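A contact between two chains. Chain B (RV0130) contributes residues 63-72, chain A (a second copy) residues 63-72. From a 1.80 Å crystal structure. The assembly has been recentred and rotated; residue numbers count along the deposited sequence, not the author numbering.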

ATOM      1  N   GLY B  63      -7.519  -1.267  -2.807  1.00  7.28           N
ATOM      2  CA  GLY B  63      -6.489  -0.543  -3.577  1.00  7.01           C
ATOM      3  C   GLY B  63      -5.114  -0.759  -2.998  1.00  7.12           C
ATOM      4  O   GLY B  63      -4.134  -0.940  -3.742  1.00  7.12           O
ATOM      5  N   PHE B  64      -5.017  -0.757  -1.665  1.00  7.11           N
ATOM      6  CA  PHE B  64      -3.732  -0.995  -1.010  1.00  7.43           C
ATOM      7  C   PHE B  64      -3.197  -2.413  -1.296  1.00  7.57           C
ATOM      8  O   PHE B  64      -1.986  -2.649  -1.220  1.00  7.02           O
ATOM      9  CB  PHE B  64      -3.815  -0.775   0.502  1.00  7.49           C
ATOM     10  CG  PHE B  64      -3.809   0.683   0.920  1.00  7.60           C
ATOM     11  CD1 PHE B  64      -2.804   1.549   0.474  1.00  8.03           C
ATOM     12  CD2 PHE B  64      -4.791   1.153   1.786  1.00  8.14           C
ATOM     13  CE1 PHE B  64      -2.778   2.898   0.887  1.00 10.84           C
ATOM     14  CE2 PHE B  64      -4.795   2.509   2.210  1.00  8.00           C
ATOM     15  CZ  PHE B  64      -3.790   3.366   1.756  1.00  8.48           C
HETATM   16  N   MSE B  65      -4.081  -3.350  -1.613  1.00  7.68           N
HETATM   17  CA  MSE B  65      -3.570  -4.660  -2.007  1.00  8.95           C
HETATM   18  C   MSE B  65      -3.038  -4.608  -3.421  1.00  6.67           C
HETATM   19  O   MSE B  65      -1.949  -5.074  -3.663  1.00  6.78           O
HETATM   20  CB  MSE B  65      -4.587  -5.791  -1.888  1.00  8.31           C
HETATM   21  CG  MSE B  65      -3.916  -7.145  -2.235  1.00  8.89           C
HETATM   22 SE   MSE B  65      -5.053  -8.721  -1.966  1.00 16.34          SE
HETATM   23  CE  MSE B  65      -6.149  -8.224  -2.437  1.00  1.93           C
ATOM     24  N   THR B  66      -3.789  -4.030  -4.366  1.00  6.30           N
ATOM     25  CA  THR B  66      -3.268  -3.939  -5.728  1.00  6.61           C
ATOM     26  C   THR B  66      -1.861  -3.275  -5.742  1.00  6.61           C
ATOM     27  O   THR B  66      -0.909  -3.725  -6.429  1.00  6.95           O
ATOM     28  CB  THR B  66      -4.264  -3.179  -6.612  1.00  6.89           C
ATOM     29  OG1 THR B  66      -5.507  -3.925  -6.657  1.00  6.21           O
ATOM     30  CG2 THR B  66      -3.708  -3.017  -8.008  1.00  6.57           C
ATOM     31  N   LEU B  67      -1.724  -2.210  -4.964  1.00  5.93           N
ATOM     32  CA  LEU B  67      -0.428  -1.527  -4.812  1.00  6.47           C
ATOM     33  C   LEU B  67       0.647  -2.452  -4.241  1.00  6.17           C
ATOM     34  O   LEU B  67       1.771  -2.489  -4.736  1.00  6.17           O
ATOM     35  CB  LEU B  67      -0.578  -0.302  -3.912  1.00  6.53           C
ATOM     36  CG  LEU B  67       0.684   0.547  -3.729  1.00  6.09           C
ATOM     37  CD1 LEU B  67       1.166   1.081  -5.094  1.00  6.41           C
ATOM     38  CD2 LEU B  67       0.417   1.681  -2.703  1.00  7.29           C
ATOM     39  N   ALA B  68       0.265  -3.221  -3.217  1.00  6.21           N
ATOM     40  CA  ALA B  68       1.149  -4.174  -2.527  1.00  6.82           C
ATOM     41  C   ALA B  68       1.535  -5.389  -3.380  1.00  7.02           C
ATOM     42  O   ALA B  68       2.398  -6.177  -2.985  1.00  6.98           O
ATOM     43  CB  ALA B  68       0.481  -4.647  -1.253  1.00  7.13           C
ATOM     44  N   LEU B  69       0.866  -5.566  -4.526  1.00  7.59           N
ATOM     45  CA  LEU B  69       1.271  -6.593  -5.488  1.00  7.97           C
ATOM     46  C   LEU B  69       2.482  -6.177  -6.327  1.00  8.02           C
ATOM     47  O   LEU B  69       3.015  -6.997  -7.092  1.00  8.00           O
ATOM     48  CB  LEU B  69       0.107  -6.956  -6.419  1.00  8.14           C
ATOM     49  CG  LEU B  69      -1.104  -7.699  -5.864  1.00  8.18           C
ATOM     50  CD1 LEU B  69      -2.073  -7.973  -7.025  1.00  9.36           C
ATOM     51  CD2 LEU B  69      -0.661  -9.009  -5.185  1.00 11.34           C
ATOM     52  N   LEU B  70       2.912  -4.919  -6.214  1.00  7.72           N
ATOM     53  CA  LEU B  70       4.071  -4.456  -7.002  1.00  7.83           C
ATOM     54  C   LEU B  70       5.311  -5.364  -6.843  1.00  9.12           C
ATOM     55  O   LEU B  70       5.866  -5.794  -7.854  1.00  9.40           O
ATOM     56  CB  LEU B  70       4.392  -2.962  -6.774  1.00  8.03           C
ATOM     57  CG  LEU B  70       3.874  -1.990  -7.829  1.00  9.18           C
ATOM     58  CD1 LEU B  70       2.332  -2.085  -8.034  1.00  7.99           C
ATOM     59  CD2 LEU B  70       4.280  -0.567  -7.415  1.00  7.59           C
ATOM     60  N   PRO B  71       5.727  -5.674  -5.588  1.00  9.55           N
ATOM     61  CA  PRO B  71       6.857  -6.612  -5.426  1.00  9.89           C
ATOM     62  C   PRO B  71       6.655  -7.952  -6.176  1.00 10.16           C
ATOM     63  O   PRO B  71       7.500  -8.328  -6.994  1.00 10.24           O
ATOM     64  CB  PRO B  71       6.952  -6.795  -3.901  1.00  9.43           C
ATOM     65  CG  PRO B  71       6.467  -5.428  -3.382  1.00  9.58           C
ATOM     66  CD  PRO B  71       5.286  -5.135  -4.282  1.00  9.05           C
ATOM     67  N   ARG B  72       5.541  -8.637  -5.941  1.00 10.14           N
ATOM     68  CA  ARG B  72       5.267  -9.914  -6.628  1.00 10.53           C
ATOM     69  C   ARG B  72       5.410  -9.783  -8.162  1.00 10.57           C
ATOM     70  O   ARG B  72       6.082 -10.600  -8.820  1.00 10.58           O
ATOM     71  CB  ARG B  72       3.848 -10.370  -6.299  1.00 10.41           C
ATOM     72  CG  ARG B  72       3.476 -11.669  -6.973  1.00 11.92           C
ATOM     73  CD  ARG B  72       2.059 -12.020  -6.654  1.00 12.08           C
ATOM     74  NE  ARG B  72       1.671 -13.175  -7.451  1.00 12.47           N
ATOM     75  CZ  ARG B  72       0.439 -13.647  -7.526  1.00 11.24           C
ATOM     76  NH1 ARG B  72      -0.556 -13.062  -6.853  1.00 12.45           N
ATOM     77  NH2 ARG B  72       0.216 -14.731  -8.264  1.00 14.51           N
TER
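Chain A, residues 63-72: GFMTLALLPR

Chain A meets chain B through the same ten-residue stretch, as a nearly symmetric pair, with F64, L67, A68 and P71 of each copy carrying the contact and L70 at its margin. In each copy the stretch opens in a helix from G63, and a second helical segment containing L70, P71 and R72 runs on beyond it. The two opening helices run close to antiparallel: their N-to-C directions differ by 168° and their axes approach to 9.9 Å. In this register, F64(A) lies across from A68(B), CA to CA 5.6 Å, and A68(A) lies across from F64(B), CA to CA 5.7 Å. A large ring near the start of one helix is thus matched by a small residue one turn later in the other, and the match occurs twice.

The phenylalanines do most of the covering. F64(A) and F64(B) each lose about 110 Å² to the opposing stretch, out of 414 Å² buried in total. Both point CA-to-CB toward the partner, and both take chi1 in the m well, -82° in chain A and -78° in chain B, with chi2 at -56° and -53°. These angles lay the ring over the partner's backbone. CA of A68(B) stands 4.0 Å from the centroid of the F64(A) ring and 20° off its normal, a CH-pi contact over the face; CA of A68(A) makes the same contact with the F64(B) ring at 4.2 Å and 23°. The alanine CB points sideways, yet it still packs on the base of the phenylalanine, with CB of A68(A) 3.8 Å from CB of F64(B) and CB of A68(B) 3.8 Å from CB of F64(A). With no atom beyond CB, alanine leaves the ring close to the main chain.

Leucine and proline complete each pocket. CG of L67(A) lies 3.6 Å from CE1 of F64(B), and CG of L67(B) lies 3.5 Å from CE1 of F64(A). Both leucines have chi1 t and chi2 p, a common helical rotamer, which here also brings their CD2 atoms together: CD2 of L67(A) to CD2 of L67(B) is 4.0 Å, joining the two pockets. At CE2, across the ring from CE1, CD of P71(A) sits 3.6 Å from CE2 of F64(B), and CD of P71(B) sits 3.6 Å from CE2 of F64(A). L70(A) adds a looser touch, its CB 4.5 Å from CE2 of F64(B); its chi1 of -101° falls between wells, as does the -99° of L70(B).

The backbone supports this arrangement within each chain. N of L67(A) bonds to O of G63(A) at 3.0 Å and N of A68(A) to O of F64(A) at 3.1 Å, and chain B repeats both bonds. M65(A), L69(A), M65(B) and L69(B) point CA-to-CB away, leaving the shared surface to the other face.

No direct hydrogen bond crosses between the stretches. One water does link them, donating to O of F64(A) at 2.9 Å and to O of F64(B) at 3.1 Å. The rule to read is complementary size in antiparallel register, with a single polar bridge between the two backbones.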

ATOM      1  N   GLY A  63       6.480  -2.541   4.507  1.00  6.73           N
ATOM      2  CA  GLY A  63       6.026  -1.134   4.393  1.00  7.38           C
ATOM      3  C   GLY A  63       4.634  -1.040   3.782  1.00  6.37           C
ATOM      4  O   GLY A  63       3.811  -0.178   4.192  1.00  6.43           O
ATOM      5  N   PHE A  64       4.327  -1.927   2.837  1.00  6.27           N
ATOM      6  CA  PHE A  64       3.020  -1.859   2.194  1.00  6.82           C
ATOM      7  C   PHE A  64       1.941  -2.240   3.184  1.00  8.08           C
ATOM      8  O   PHE A  64       0.799  -1.839   3.023  1.00  8.20           O
ATOM      9  CB  PHE A  64       2.936  -2.736   0.937  1.00  6.56           C
ATOM     10  CG  PHE A  64       3.516  -2.104  -0.305  1.00  6.07           C
ATOM     11  CD1 PHE A  64       3.065  -0.848  -0.765  1.00  5.86           C
ATOM     12  CD2 PHE A  64       4.496  -2.772  -1.032  1.00  5.87           C
ATOM     13  CE1 PHE A  64       3.593  -0.296  -1.930  1.00  5.95           C
ATOM     14  CE2 PHE A  64       5.015  -2.223  -2.229  1.00  6.16           C
ATOM     15  CZ  PHE A  64       4.588  -0.989  -2.666  1.00  5.09           C
HETATM   16  N   MSE A  65       2.303  -3.023   4.210  1.00  7.75           N
HETATM   17  CA  MSE A  65       1.308  -3.375   5.207  1.00  9.38           C
HETATM   18  C   MSE A  65       1.059  -2.207   6.150  1.00  7.65           C
HETATM   19  O   MSE A  65      -0.081  -1.874   6.401  1.00  7.39           O
HETATM   20  CB  MSE A  65       1.696  -4.597   6.028  1.00  8.71           C
HETATM   21  CG  MSE A  65       0.597  -4.913   7.056  1.00 11.34           C
HETATM   22 SE   MSE A  65       0.875  -6.603   7.958  1.00 20.05          SE
HETATM   23  CE  MSE A  65       2.250  -6.406   8.228  1.00  9.11           C
ATOM     24  N   THR A  66       2.123  -1.607   6.675  1.00  7.81           N
ATOM     25  CA  THR A  66       1.972  -0.453   7.588  1.00  7.62           C
ATOM     26  C   THR A  66       1.128   0.646   6.906  1.00  6.86           C
ATOM     27  O   THR A  66       0.198   1.212   7.492  1.00  7.23           O
ATOM     28  CB  THR A  66       3.355   0.077   8.026  1.00  8.58           C
ATOM     29  OG1 THR A  66       4.065  -0.982   8.703  1.00  9.16           O
ATOM     30  CG2 THR A  66       3.219   1.240   9.001  1.00  8.77           C
ATOM     31  N   LEU A  67       1.442   0.910   5.647  1.00  6.25           N
ATOM     32  CA  LEU A  67       0.665   1.882   4.855  1.00  6.84           C
ATOM     33  C   LEU A  67      -0.804   1.465   4.814  1.00  6.75           C
ATOM     34  O   LEU A  67      -1.680   2.295   4.992  1.00  7.59           O
ATOM     35  CB  LEU A  67       1.228   2.000   3.424  1.00  6.23           C
ATOM     36  CG  LEU A  67       0.409   2.888   2.462  1.00  5.81           C
ATOM     37  CD1 LEU A  67       0.386   4.335   2.941  1.00  5.79           C
ATOM     38  CD2 LEU A  67       0.985   2.794   1.047  1.00  6.45           C
ATOM     39  N   ALA A  68      -1.054   0.174   4.581  1.00  6.80           N
ATOM     40  CA  ALA A  68      -2.406  -0.397   4.491  1.00  6.75           C
ATOM     41  C   ALA A  68      -3.152  -0.468   5.829  1.00  7.49           C
ATOM     42  O   ALA A  68      -4.343  -0.805   5.858  1.00  7.86           O
ATOM     43  CB  ALA A  68      -2.351  -1.789   3.822  1.00  6.47           C
ATOM     44  N   LEU A  69      -2.463  -0.164   6.932  1.00  8.44           N
ATOM     45  CA  LEU A  69      -3.165   0.029   8.201  1.00  9.71           C
ATOM     46  C   LEU A  69      -3.958   1.356   8.280  1.00  9.66           C
ATOM     47  O   LEU A  69      -4.731   1.552   9.212  1.00 10.05           O
ATOM     48  CB  LEU A  69      -2.211  -0.085   9.401  1.00 10.42           C
ATOM     49  CG  LEU A  69      -1.400  -1.368   9.594  1.00 12.64           C
ATOM     50  CD1 LEU A  69      -0.419  -1.199  10.767  1.00 12.72           C
ATOM     51  CD2 LEU A  69      -2.330  -2.567   9.828  1.00 13.88           C
ATOM     52  N   LEU A  70      -3.795   2.242   7.300  1.00  9.29           N
ATOM     53  CA  LEU A  70      -4.457   3.555   7.363  1.00  9.76           C
ATOM     54  C   LEU A  70      -5.980   3.488   7.543  1.00 10.26           C
ATOM     55  O   LEU A  70      -6.534   4.189   8.400  1.00 10.72           O
ATOM     56  CB  LEU A  70      -4.057   4.459   6.174  1.00  9.53           C
ATOM     57  CG  LEU A  70      -3.004   5.525   6.462  1.00  9.24           C
ATOM     58  CD1 LEU A  70      -1.748   4.899   7.128  1.00 11.56           C
ATOM     59  CD2 LEU A  70      -2.687   6.278   5.153  1.00 10.41           C
ATOM     60  N   PRO A  71      -6.676   2.676   6.725  1.00 10.12           N
ATOM     61  CA  PRO A  71      -8.128   2.532   6.942  1.00 10.98           C
ATOM     62  C   PRO A  71      -8.543   2.103   8.364  1.00 11.70           C
ATOM     63  O   PRO A  71      -9.405   2.752   8.968  1.00 11.86           O
ATOM     64  CB  PRO A  71      -8.544   1.498   5.879  1.00 10.07           C
ATOM     65  CG  PRO A  71      -7.496   1.723   4.743  1.00 10.30           C
ATOM     66  CD  PRO A  71      -6.221   1.940   5.521  1.00  9.67           C
ATOM     67  N   ARG A  72      -7.944   1.047   8.900  1.00 11.95           N
ATOM     68  CA  ARG A  72      -8.286   0.604  10.271  1.00 13.95           C
ATOM     69  C   ARG A  72      -8.038   1.727  11.281  1.00 13.35           C
ATOM     70  O   ARG A  72      -8.865   1.988  12.148  1.00 14.41           O
ATOM     71  CB  ARG A  72      -7.469  -0.625  10.684  1.00 13.78           C
ATOM     72  CG  ARG A  72      -7.594  -0.996  12.152  1.00 16.93           C
ATOM     73  CD  ARG A  72      -6.765  -2.219  12.495  1.00 20.92           C
ATOM     74  NE  ARG A  72      -7.047  -2.661  13.854  1.00 28.97           N
ATOM     75  CZ  ARG A  72      -6.252  -3.455  14.563  1.00 31.81           C
ATOM     76  NH1 ARG A  72      -5.120  -3.910  14.041  1.00 32.24           N
ATOM     77  NH2 ARG A  72      -6.594  -3.788  15.806  1.00 34.51           N
TER
HETATM   78  O   HOH W   1      -0.185  -0.840   0.458  1.00  8.64           O